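Local coordinates for FAD linked oxidase-like protein (Myceliophthora thermophila, PDB 5L6G), which oxidises the C1 hydroxyl of xylose, xylooligosaccharides and related sugars to lactones, using a bicovalently bound FAD and reducing molecular oxygen to hydrogen peroxide, at residues L31-P37 with H72-A76; V188-N192 with L480-F486; A255-W259 with L300-L304; L347-P353 with F436-L440. The contacts are given in a common frame with arbitrary orientation. Where two conformers were deposited one is given. Residues are numbered along the deposited sequence.

Contact 1. Residues L31-P37 with H72-A76; sequences LKNAKVP and HIQAA
How a short helix can end against a longer one is illustrated where 31-37 meets helical residues 72-76. Leu31, in the last turn of helix 26-33, adopts the mt rotamer, which carries CD2 to 3.7 Å from CA of Ala76. Ala34 points its CB toward Ala75 CB at 4.1 Å. Lys35 leaves the helix with positive phi (63°), and a Schellman motif closes the turn: Val36 N bonds Leu31 O at 2.9 Å and Lys35 N bonds Lys32 O at 3.0 Å. Val36, chi1 t, sets CG2 3.4 Å from Ala75 CB, its CA lying 5.3 Å from that of His72. Pro37 lays CD over the face of the His72 imidazole, 3.3 Å from the centroid, in a CH-pi contact. No direct hydrogen bond crosses; one water joins Lys35 O (2.9 Å) to His72 NE2 (2.6 Å), while ND1 accepts from Ala68 N. Small alanines facing a Schellman-capped helix end thus join the N-terminal helix to helix 70-83 of the PCMH-type FAD-binding domain, beside the Cys30-Cys79 disulfide.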
loop_
_atom_site.group_PDB
_atom_site.type_symbol
_atom_site.label_atom_id
_atom_site.label_comp_id
_atom_site.label_asym_id
_atom_site.label_seq_id
_atom_site.Cartn_x
_atom_site.Cartn_y
_atom_site.Cartn_z
ATOM N N LEU A 31 -30.106 -8.914 1.382
ATOM C CA LEU A 31 -29.137 -9.683 0.603
ATOM C C LEU A 31 -29.717 -11.020 0.143
ATOM O O LEU A 31 -29.481 -11.456 -0.992
ATOM C CB LEU A 31 -27.873 -9.893 1.433
ATOM C CG LEU A 31 -27.068 -8.621 1.737
ATOM C CD1 LEU A 31 -26.001 -8.905 2.789
ATOM C CD2 LEU A 31 -26.417 -8.044 0.484
ATOM N N LYS A 32 -30.507 -11.645 1.012
ATOM C CA LYS A 32 -31.119 -12.920 0.693
ATOM C C LYS A 32 -32.097 -12.734 -0.463
ATOM O O LYS A 32 -32.013 -13.456 -1.456
ATOM C CB LYS A 32 -31.840 -13.483 1.914
ATOM C CG LYS A 32 -32.361 -14.894 1.741
ATOM C CD LYS A 32 -32.901 -15.398 3.066
ATOM C CE LYS A 32 -33.696 -16.682 2.899
ATOM N NZ LYS A 32 -32.792 -17.812 2.531
ATOM N N ASN A 33 -33.000 -11.756 -0.348
ATOM C CA ASN A 33 -33.981 -11.519 -1.421
ATOM C C ASN A 33 -33.276 -11.134 -2.706
ATOM O O ASN A 33 -33.721 -11.493 -3.788
ATOM C CB ASN A 33 -34.995 -10.424 -1.085
ATOM C CG ASN A 33 -35.858 -10.055 -2.285
ATOM O OD1 ASN A 33 -36.688 -10.847 -2.737
ATOM N ND2 ASN A 33 -35.644 -8.862 -2.828
ATOM N N ALA A 34 -32.156 -10.420 -2.582
ATOM C CA ALA A 34 -31.376 -10.003 -3.759
ATOM C C ALA A 34 -30.482 -11.106 -4.340
ATOM O O ALA A 34 -29.801 -10.876 -5.332
ATOM C CB ALA A 34 -30.556 -8.756 -3.454
ATOM N N LYS A 35 -30.514 -12.299 -3.741
ATOM C CA LYS A 35 -29.748 -13.457 -4.226
ATOM C C LYS A 35 -28.239 -13.203 -4.170
ATOM O O LYS A 35 -27.484 -13.691 -5.002
ATOM C CB LYS A 35 -30.180 -13.854 -5.652
ATOM C CG LYS A 35 -31.676 -14.067 -5.843
ATOM C CD LYS A 35 -31.988 -14.410 -7.295
ATOM C CE LYS A 35 -33.476 -14.483 -7.587
ATOM N NZ LYS A 35 -34.187 -15.368 -6.626
ATOM N N VAL A 36 -27.802 -12.432 -3.182
ATOM C CA VAL A 36 -26.387 -12.189 -2.970
ATOM C C VAL A 36 -25.850 -13.270 -2.020
ATOM O O VAL A 36 -26.373 -13.438 -0.920
ATOM C CB VAL A 36 -26.143 -10.814 -2.322
ATOM C CG1 VAL A 36 -24.654 -10.605 -2.092
ATOM C CG2 VAL A 36 -26.737 -9.704 -3.174
ATOM N N PRO A 37 -24.805 -14.000 -2.436
ATOM C CA PRO A 37 -24.218 -14.968 -1.511
ATOM C C PRO A 37 -23.658 -14.251 -0.285
ATOM O O PRO A 37 -23.168 -13.122 -0.407
ATOM C CB PRO A 37 -23.079 -15.618 -2.333
ATOM C CG PRO A 37 -23.295 -15.216 -3.747
ATOM C CD PRO A 37 -24.051 -13.909 -3.699
ATOM N N HIS A 72 -23.511 -9.314 -8.042
ATOM C CA HIS A 72 -23.599 -9.491 -6.608
ATOM C C HIS A 72 -23.091 -8.250 -5.889
ATOM O O HIS A 72 -23.677 -7.832 -4.891
ATOM C CB HIS A 72 -22.812 -10.707 -6.144
ATOM C CG HIS A 72 -23.413 -12.000 -6.575
ATOM N ND1 HIS A 72 -22.682 -13.157 -6.679
ATOM C CD2 HIS A 72 -24.668 -12.317 -6.954
ATOM C CE1 HIS A 72 -23.458 -14.138 -7.098
ATOM N NE2 HIS A 72 -24.672 -13.654 -7.272
ATOM N N ILE A 73 -22.015 -7.654 -6.414
ATOM C CA ILE A 73 -21.480 -6.421 -5.821
ATOM C C ILE A 73 -22.517 -5.305 -5.899
ATOM O O ILE A 73 -22.761 -4.596 -4.913
ATOM C CB ILE A 73 -20.154 -5.959 -6.465
ATOM C CG1 ILE A 73 -19.082 -7.033 -6.278
ATOM C CG2 ILE A 73 -19.700 -4.646 -5.844
ATOM C CD1 ILE A 73 -17.812 -6.802 -7.079
ATOM N N GLN A 74 -23.151 -5.161 -7.058
ATOM C CA GLN A 74 -24.156 -4.110 -7.226
ATOM C C GLN A 74 -25.288 -4.301 -6.263
ATOM O O GLN A 74 -25.744 -3.338 -5.643
ATOM C CB GLN A 74 -24.751 -4.138 -8.606
ATOM C CG GLN A 74 -23.803 -3.710 -9.671
ATOM C CD GLN A 74 -24.432 -3.905 -11.020
ATOM O OE1 GLN A 74 -24.226 -4.948 -11.659
ATOM N NE2 GLN A 74 -25.256 -2.934 -11.445
ATOM N N ALA A 75 -25.750 -5.548 -6.176
ATOM C CA ALA A 75 -26.884 -5.877 -5.343
ATOM C C ALA A 75 -26.577 -5.634 -3.867
ATOM O O ALA A 75 -27.445 -5.148 -3.127
ATOM C CB ALA A 75 -27.314 -7.315 -5.565
ATOM N N ALA A 76 -25.370 -6.007 -3.443
ATOM C CA ALA A 76 -24.929 -5.783 -2.066
ATOM C C ALA A 76 -24.898 -4.297 -1.756
ATOM O O ALA A 76 -25.422 -3.855 -0.727
ATOM C CB ALA A 76 -23.559 -6.392 -1.812
HETATM O O HOH W 1 -26.881 -14.941 -7.517
#

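Contact 2. Residues V188-N192 with L480-F486; sequences VVLAN and LDPTELF. With NAG (2-acetamido-2-deoxy-beta-D-glucopyranose), chain C.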
loop_
_atom_site.group_PDB
_atom_site.type_symbol
_atom_site.label_atom_id
_atom_site.label_comp_id
_atom_site.label_asym_id
_atom_site.label_seq_id
_atom_site.Cartn_x
_atom_site.Cartn_y
_atom_site.Cartn_z
ATOM N N VAL A 188 -16.449 -0.019 -12.023
ATOM C CA VAL A 188 -16.757 0.413 -10.687
ATOM C C VAL A 188 -18.246 0.370 -10.430
ATOM O O VAL A 188 -19.037 0.783 -11.281
ATOM C CB VAL A 188 -16.269 1.869 -10.452
ATOM C CG1 VAL A 188 -16.345 2.230 -8.970
ATOM C CG2 VAL A 188 -14.856 2.044 -11.006
ATOM N N VAL A 189 -18.605 -0.141 -9.262
ATOM C CA VAL A 189 -19.977 -0.091 -8.758
ATOM C C VAL A 189 -20.080 1.126 -7.857
ATOM O O VAL A 189 -19.408 1.198 -6.825
ATOM C CB VAL A 189 -20.315 -1.347 -7.933
ATOM C CG1 VAL A 189 -21.742 -1.289 -7.392
ATOM C CG2 VAL A 189 -20.116 -2.581 -8.805
ATOM N N LEU A 190 -20.909 2.077 -8.244
ATOM C CA LEU A 190 -21.104 3.295 -7.460
ATOM C C LEU A 190 -22.089 3.087 -6.313
ATOM O O LEU A 190 -22.765 2.071 -6.242
ATOM C CB LEU A 190 -21.590 4.422 -8.370
ATOM C CG LEU A 190 -20.693 4.740 -9.561
ATOM C CD1 LEU A 190 -21.311 5.859 -10.397
ATOM C CD2 LEU A 190 -19.311 5.132 -9.124
ATOM N N ALA A 191 -22.171 4.091 -5.434
ATOM C CA ALA A 191 -22.966 4.014 -4.229
ATOM C C ALA A 191 -24.429 3.707 -4.494
ATOM O O ALA A 191 -25.071 3.081 -3.662
ATOM C CB ALA A 191 -22.838 5.310 -3.429
ATOM N N ASN A 192 -24.949 4.144 -5.640
ATOM C CA ASN A 192 -26.336 3.854 -6.016
ATOM C C ASN A 192 -26.504 2.633 -6.927
ATOM O O ASN A 192 -27.537 2.475 -7.577
ATOM C CB ASN A 192 -26.972 5.076 -6.683
ATOM C CG ASN A 192 -26.261 5.494 -7.961
ATOM O OD1 ASN A 192 -25.396 4.783 -8.506
ATOM N ND2 ASN A 192 -26.628 6.680 -8.451
ATOM N N LEU A 480 -20.048 11.601 -6.406
ATOM C CA LEU A 480 -20.196 10.161 -6.591
ATOM C C LEU A 480 -20.746 9.426 -5.376
ATOM O O LEU A 480 -21.402 8.402 -5.537
ATOM C CB LEU A 480 -18.874 9.526 -7.030
ATOM C CG LEU A 480 -18.344 9.962 -8.406
ATOM C CD1 LEU A 480 -17.060 9.215 -8.742
ATOM C CD2 LEU A 480 -19.359 9.737 -9.507
ATOM N N ASP A 481 -20.484 9.924 -4.175
ATOM C CA ASP A 481 -20.988 9.263 -2.966
ATOM C C ASP A 481 -21.410 10.277 -1.904
ATOM O O ASP A 481 -20.868 10.287 -0.788
ATOM C CB ASP A 481 -19.941 8.302 -2.430
ATOM C CG ASP A 481 -20.440 7.488 -1.245
ATOM O OD1 ASP A 481 -21.672 7.348 -1.095
ATOM O OD2 ASP A 481 -19.610 6.992 -0.463
ATOM N N PRO A 482 -22.377 11.133 -2.244
ATOM C CA PRO A 482 -22.797 12.191 -1.322
ATOM C C PRO A 482 -23.333 11.703 0.023
ATOM O O PRO A 482 -23.241 12.436 1.012
ATOM C CB PRO A 482 -23.929 12.896 -2.080
ATOM C CG PRO A 482 -24.451 11.867 -3.015
ATOM C CD PRO A 482 -23.218 11.108 -3.451
ATOM N N THR A 483 -23.916 10.508 0.066
ATOM C CA THR A 483 -24.423 9.975 1.334
ATOM C C THR A 483 -23.330 9.240 2.121
ATOM O O THR A 483 -23.573 8.783 3.231
ATOM C CB THR A 483 -25.633 9.031 1.144
ATOM O OG1 THR A 483 -25.194 7.781 0.607
ATOM C CG2 THR A 483 -26.676 9.643 0.228
ATOM N N GLU A 484 -22.127 9.128 1.558
ATOM C CA GLU A 484 -21.022 8.447 2.214
ATOM C C GLU A 484 -21.371 7.016 2.567
ATOM O O GLU A 484 -21.120 6.539 3.682
ATOM C CB GLU A 484 -20.549 9.193 3.461
ATOM C CG GLU A 484 -20.152 10.636 3.196
ATOM C CD GLU A 484 -19.495 11.256 4.398
ATOM O OE1 GLU A 484 -18.383 10.838 4.738
ATOM O OE2 GLU A 484 -20.104 12.135 5.013
ATOM N N LEU A 485 -21.958 6.325 1.605
ATOM C CA LEU A 485 -22.207 4.908 1.771
ATOM C C LEU A 485 -20.930 4.145 2.097
ATOM O O LEU A 485 -20.950 3.209 2.903
ATOM C CB LEU A 485 -22.845 4.312 0.515
ATOM C CG LEU A 485 -23.218 2.839 0.659
ATOM C CD1 LEU A 485 -24.378 2.700 1.622
ATOM C CD2 LEU A 485 -23.593 2.231 -0.675
ATOM N N PHE A 486 -19.830 4.541 1.467
ATOM C CA PHE A 486 -18.548 3.852 1.644
ATOM C C PHE A 486 -17.698 4.419 2.778
ATOM O O PHE A 486 -16.481 4.307 2.760
ATOM C CB PHE A 486 -17.780 3.869 0.324
ATOM C CG PHE A 486 -18.531 3.221 -0.804
ATOM C CD1 PHE A 486 -18.903 1.883 -0.719
ATOM C CD2 PHE A 486 -18.865 3.931 -1.937
ATOM C CE1 PHE A 486 -19.591 1.258 -1.758
ATOM C CE2 PHE A 486 -19.556 3.323 -2.973
ATOM C CZ PHE A 486 -19.918 1.987 -2.886
HETATM C C1 NAG C . -26.042 7.203 -9.658
HETATM C C2 NAG C . -27.153 8.033 -10.304
HETATM C C3 NAG C . -26.694 8.751 -11.554
HETATM C C4 NAG C . -25.390 9.466 -11.272
HETATM C C5 NAG C . -24.371 8.568 -10.571
HETATM C C6 NAG C . -23.140 9.378 -10.165
HETATM C C7 NAG C . -29.462 7.404 -9.966
HETATM C C8 NAG C . -30.650 6.577 -10.385
HETATM N N2 NAG C . -28.326 7.254 -10.640
HETATM O O3 NAG C . -27.702 9.639 -12.013
HETATM O O4 NAG C . -24.865 9.839 -12.525
HETATM O O5 NAG C . -24.945 8.035 -9.395
HETATM O O6 NAG C . -23.478 10.184 -9.056
HETATM O O7 NAG C . -29.558 8.186 -9.019
HETATM O O HOH W 2 -20.101 5.972 -5.476
HETATM O O HOH W 3 -23.696 7.138 -6.567
#
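Ala191 is the small residue around which this contact closes, and its methyl has four neighbours: Asp481 OD1 at 3.3 Å from CB, Phe486 CE2 at 3.9 Å, Leu480 O at 4.0 Å and Leu485 CB at 4.1 Å. Asp481 takes chi1 t, folding its carboxylate back over the type I turn Asp481-Glu484, so that OD1 accepts from Leu485 N (2.9 Å) and OD2 from Phe486 N (3.1 Å); OD2 also forms a salt bridge with Lys477. The junction joins the end of a strand in the PCMH-type FAD-binding domain to the C-terminal berberine-like region. Phe486, with chi1 m, brings the CE2-CZ side of its ring up to the backbone of Val189-Ala191, CE2 3.7 Å from Ala191 N and Leu190 C at the ring edge. Leu190 and Leu480 are both mt; Leu190 CD1 lies 4.4 Å from Leu480 CD2, and both approach C6 of the N-acetylglucosamine on Asn192 ND2. One water bridges Ala191 N and Leu480 O; another joins Leu480 O to the sugar O5.

Contact 3. Residues A255-W259 with L300-L304; sequences ALQEW and LLALL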
loop_
_atom_site.group_PDB
_atom_site.type_symbol
_atom_site.label_atom_id
_atom_site.label_comp_id
_atom_site.label_asym_id
_atom_site.label_seq_id
_atom_site.Cartn_x
_atom_site.Cartn_y
_atom_site.Cartn_z
ATOM N N ALA A 255 24.426 11.470 3.632
ATOM C CA ALA A 255 25.076 11.076 2.395
ATOM C C ALA A 255 24.089 10.405 1.452
ATOM O O ALA A 255 24.100 10.678 0.258
ATOM C CB ALA A 255 26.229 10.138 2.663
ATOM N N LEU A 256 23.278 9.501 2.001
ATOM C CA LEU A 256 22.369 8.716 1.193
ATOM C C LEU A 256 21.339 9.600 0.486
ATOM O O LEU A 256 21.056 9.412 -0.703
ATOM C CB LEU A 256 21.669 7.674 2.057
ATOM C CG LEU A 256 20.741 6.664 1.378
ATOM C CD1 LEU A 256 21.523 5.725 0.462
ATOM C CD2 LEU A 256 20.020 5.892 2.457
ATOM N N GLN A 257 20.748 10.549 1.214
ATOM C CA GLN A 257 19.763 11.425 0.588
ATOM C C GLN A 257 20.369 12.326 -0.470
ATOM O O GLN A 257 19.739 12.573 -1.499
ATOM C CB GLN A 257 18.995 12.251 1.620
ATOM C CG GLN A 257 19.754 13.344 2.317
ATOM C CD GLN A 257 18.921 13.986 3.401
ATOM O OE1 GLN A 257 17.788 13.546 3.682
ATOM N NE2 GLN A 257 19.469 15.042 4.021
ATOM N N GLU A 258 21.575 12.826 -0.221
ATOM C CA GLU A 258 22.258 13.654 -1.198
ATOM C C GLU A 258 22.547 12.829 -2.471
ATOM O O GLU A 258 22.297 13.292 -3.588
ATOM C CB GLU A 258 23.531 14.255 -0.574
ATOM C CG GLU A 258 24.256 15.253 -1.437
ATOM C CD GLU A 258 25.505 15.821 -0.767
ATOM O OE1 GLU A 258 25.499 15.994 0.471
ATOM O OE2 GLU A 258 26.478 16.120 -1.508
ATOM N N TRP A 259 22.998 11.591 -2.290
ATOM C CA TRP A 259 23.234 10.678 -3.414
ATOM C C TRP A 259 21.939 10.455 -4.211
ATOM O O TRP A 259 21.931 10.581 -5.423
ATOM C CB TRP A 259 23.779 9.355 -2.889
ATOM C CG TRP A 259 23.899 8.233 -3.855
ATOM C CD1 TRP A 259 24.900 8.027 -4.766
ATOM C CD2 TRP A 259 22.997 7.132 -3.992
ATOM N NE1 TRP A 259 24.661 6.856 -5.469
ATOM C CE2 TRP A 259 23.502 6.296 -5.010
ATOM C CE3 TRP A 259 21.812 6.770 -3.344
ATOM C CZ2 TRP A 259 22.859 5.119 -5.399
ATOM C CZ3 TRP A 259 21.166 5.611 -3.730
ATOM C CH2 TRP A 259 21.698 4.789 -4.743
ATOM N N LEU A 300 27.921 4.336 -4.554
ATOM C CA LEU A 300 27.308 4.389 -3.233
ATOM C C LEU A 300 28.176 3.732 -2.158
ATOM O O LEU A 300 28.303 4.261 -1.050
ATOM C CB LEU A 300 25.940 3.702 -3.234
ATOM C CG LEU A 300 25.183 3.840 -1.904
ATOM C CD1 LEU A 300 25.077 5.305 -1.502
ATOM C CD2 LEU A 300 23.815 3.170 -1.948
ATOM N N LEU A 301 28.737 2.566 -2.471
ATOM C CA LEU A 301 29.586 1.849 -1.512
ATOM C C LEU A 301 30.794 2.700 -1.089
ATOM O O LEU A 301 31.135 2.758 0.093
ATOM C CB LEU A 301 30.063 0.516 -2.090
ATOM C CG LEU A 301 29.044 -0.586 -2.411
ATOM C CD1 LEU A 301 29.792 -1.786 -2.978
ATOM C CD2 LEU A 301 28.208 -0.991 -1.203
ATOM N N ALA A 302 31.404 3.381 -2.057
ATOM C CA ALA A 302 32.533 4.276 -1.794
ATOM C C ALA A 302 32.098 5.467 -0.942
ATOM O O ALA A 302 32.803 5.875 -0.028
ATOM C CB ALA A 302 33.144 4.753 -3.103
ATOM N N LEU A 303 30.924 6.003 -1.238
ATOM C CA LEU A 303 30.374 7.129 -0.500
ATOM C C LEU A 303 30.086 6.779 0.965
ATOM O O LEU A 303 30.433 7.540 1.862
ATOM C CB LEU A 303 29.097 7.610 -1.189
ATOM C CG LEU A 303 28.435 8.849 -0.616
ATOM C CD1 LEU A 303 29.305 10.067 -0.897
ATOM C CD2 LEU A 303 27.044 9.003 -1.223
ATOM N N LEU A 304 29.443 5.634 1.197
ATOM C CA LEU A 304 29.126 5.170 2.546
ATOM C C LEU A 304 30.252 4.382 3.218
ATOM O O LEU A 304 30.147 4.026 4.390
ATOM C CB LEU A 304 27.904 4.267 2.503
ATOM C CG LEU A 304 26.619 4.899 1.972
ATOM C CD1 LEU A 304 25.536 3.851 1.965
ATOM C CD2 LEU A 304 26.212 6.090 2.812
#
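Helix pairs can be held together by apolar side chains alone, as 255-259 and 300-304 demonstrate: no hydrogen bond crosses between them. Aliphatic contacts form the first group. Ala255 offers only a methyl, and its CB is 4.1 Å from both Leu303 CD2 and Leu304 CD2. The next residue, Leu256, brings CD1 to 4.1 Å from Leu300 CD1, and Leu303 CD2 packs 3.7 Å from Trp259 CB. The indole supplies the second group: Leu300 CD1 sits over the face of Trp259, 3.9 Å from the centroid of the five-membered ring and 15° off its normal, a CH-pi contact. Met269 and Met271 of strand 269-275 also touch the Trp259 side chain, so the pair rests on the sheet. In register, CA atoms are 7.2 Å apart for Ala255-Leu304 and 7.5 Å for Trp259-Leu300. With axes 10.5 Å apart and 147° between directions, the segments run roughly antiparallel, a helical layer covering one face of the antiparallel sheet in the substrate-binding half of this oxidase.

Contact 4. Residues L347-P353 with F436-L440; sequences LVTSALP and FTGGL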
loop_
_atom_site.group_PDB
_atom_site.type_symbol
_atom_site.label_atom_id
_atom_site.label_comp_id
_atom_site.label_asym_id
_atom_site.label_seq_id
_atom_site.Cartn_x
_atom_site.Cartn_y
_atom_site.Cartn_z
ATOM N N LEU A 347 5.223 7.913 6.646
ATOM C CA LEU A 347 5.575 9.241 6.271
ATOM C C LEU A 347 6.033 9.224 4.824
ATOM O O LEU A 347 6.495 8.200 4.299
ATOM C CB LEU A 347 6.749 9.775 7.109
ATOM C CG LEU A 347 6.528 10.559 8.391
ATOM C CD1 LEU A 347 7.903 10.903 8.944
ATOM C CD2 LEU A 347 5.749 11.826 8.178
ATOM N N VAL A 348 5.878 10.386 4.211
ATOM C CA VAL A 348 6.556 10.747 2.983
ATOM C C VAL A 348 7.259 12.045 3.323
ATOM O O VAL A 348 6.662 12.936 3.932
ATOM C CB VAL A 348 5.564 10.977 1.842
ATOM C CG1 VAL A 348 6.277 11.465 0.584
ATOM C CG2 VAL A 348 4.805 9.686 1.554
ATOM N N THR A 349 8.538 12.144 3.000
ATOM C CA THR A 349 9.268 13.357 3.271
ATOM C C THR A 349 10.149 13.728 2.075
ATOM O O THR A 349 10.484 12.898 1.215
ATOM C CB THR A 349 10.199 13.275 4.520
ATOM O OG1 THR A 349 11.393 12.533 4.212
ATOM C CG2 THR A 349 9.540 12.713 5.770
ATOM N N SER A 350 10.520 14.994 2.062
ATOM C CA SER A 350 11.629 15.486 1.255
ATOM C C SER A 350 12.936 14.969 1.841
ATOM O O SER A 350 12.939 14.162 2.772
ATOM C CB SER A 350 11.611 17.013 1.306
ATOM O OG SER A 350 11.729 17.453 2.659
ATOM N N ALA A 351 14.059 15.440 1.309
ATOM C CA ALA A 351 15.312 15.337 2.051
ATOM C C ALA A 351 15.111 16.001 3.423
ATOM O O ALA A 351 14.291 16.893 3.584
ATOM C CB ALA A 351 16.454 15.980 1.295
ATOM N N LEU A 352 15.848 15.534 4.411
ATOM C CA LEU A 352 15.709 16.017 5.775
ATOM C C LEU A 352 16.842 16.982 6.110
ATOM O O LEU A 352 17.998 16.695 5.828
ATOM C CB LEU A 352 15.758 14.822 6.725
ATOM C CG LEU A 352 14.661 13.779 6.490
ATOM C CD1 LEU A 352 14.755 12.650 7.494
ATOM C CD2 LEU A 352 13.306 14.428 6.534
ATOM N N PRO A 353 16.516 18.134 6.702
ATOM C CA PRO A 353 17.567 18.985 7.179
ATOM C C PRO A 353 18.357 18.281 8.299
ATOM O O PRO A 353 17.801 17.432 8.998
ATOM C CB PRO A 353 16.830 20.238 7.657
ATOM C CG PRO A 353 15.428 19.874 7.815
ATOM C CD PRO A 353 15.168 18.646 7.006
ATOM N N PHE A 436 10.412 13.979 12.949
ATOM C CA PHE A 436 10.472 14.406 11.548
ATOM C C PHE A 436 9.681 15.692 11.345
ATOM O O PHE A 436 10.184 16.686 10.806
ATOM C CB PHE A 436 9.901 13.345 10.584
ATOM C CG PHE A 436 10.682 12.053 10.497
ATOM C CD1 PHE A 436 10.506 11.043 11.434
ATOM C CD2 PHE A 436 11.529 11.808 9.414
ATOM C CE1 PHE A 436 11.163 9.842 11.316
ATOM C CE2 PHE A 436 12.194 10.607 9.286
ATOM C CZ PHE A 436 12.023 9.620 10.236
ATOM N N THR A 437 8.418 15.677 11.772
ATOM C CA THR A 437 7.479 16.704 11.337
ATOM C C THR A 437 7.711 18.045 12.036
ATOM O O THR A 437 7.326 19.078 11.500
ATOM C CB THR A 437 6.010 16.257 11.502
ATOM O OG1 THR A 437 5.745 15.965 12.874
ATOM C CG2 THR A 437 5.723 15.020 10.649
ATOM N N GLY A 438 8.374 18.025 13.194
ATOM C CA GLY A 438 8.734 19.246 13.904
ATOM C C GLY A 438 9.633 20.162 13.087
ATOM O O GLY A 438 9.612 21.382 13.265
ATOM N N GLY A 439 10.406 19.586 12.167
ATOM C CA GLY A 439 11.356 20.352 11.389
ATOM C C GLY A 439 11.054 20.448 9.911
ATOM O O GLY A 439 11.904 20.902 9.160
ATOM N N LEU A 440 9.855 20.039 9.486
ATOM C CA LEU A 440 9.462 20.107 8.077
ATOM C C LEU A 440 8.156 20.882 7.944
ATOM O O LEU A 440 7.223 20.648 8.724
ATOM C CB LEU A 440 9.251 18.711 7.516
ATOM C CG LEU A 440 10.444 17.753 7.564
ATOM C CD1 LEU A 440 9.985 16.353 7.215
ATOM C CD2 LEU A 440 11.530 18.209 6.620
#
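Three large apolar side chains, Leu440, Phe436 and Leu347, account for most of the surface hidden where the end of strand 341-349 and its following loop meet the end of helix 426-437. Leu440 has the largest share. It closes the type I turn Thr437-Leu440 and, in the mt rotamer, spreads its two methyls among several partners: CD1 lies 3.9 Å from both Thr349 CG2 and Leu352 CD2, while CD2 reaches Pro353 CD at 3.7 Å and Ser350 OG at 4.0 Å. Phe436 comes next. Over one face of its ring sits Leu347 CD1, 3.7 Å from the centroid in a CH-pi contact, and 3.4 Å from Phe436 CG. Leu352 CD1 approaches Phe436 CE2 at 3.7 Å, and outside the segments Tyr411 of the neighbouring strand 409-417 meets the phenyl edge-to-face. Leu347 itself points at the helix and divides its methyls, with CD1 on the phenyl and CD2 4.0 Å from Thr437 CG2. The strand-side hydroxyls are satisfied within their own segment or by Tyr411: Thr349 OG1 bonds Ser350 O at 2.7 Å and also pairs with Tyr411 OH, and Ser350 OG bonds Ala351 O at 2.8 Å. Since no hydrogen bond links the two segments, the contact rests on van der Waals and CH-pi packing and on the burial of apolar surface.

In the fold
The four contacts fall into two well-separated pairs. Contacts 1 and 2, with centres 17 Å apart, adjoin in the FAD-binding half: Ile73 CG2 packs 3.6 Å from Val189 CG2. Contacts 3 and 4, 19 Å apart between centres, meet through a probable hydrogen bond, Gln257 NE2 to Leu352 O at 2.9 Å, which ties helix 246-261 to the loop after strand 341-349. Contacts 1 and 3, on opposite sides of the chain's centre, have centres 56 Å apart. Flavin and sugar lie between the pairs: the side chain of Phe486 of contact 2 is about 7 Å from FAD, that of Leu347 of contact 4 about 9 Å from the side chains of substrate-binding Glu412 and Tyr451, and that of Leu256 of contact 3 about 8 Å from that of Arg272.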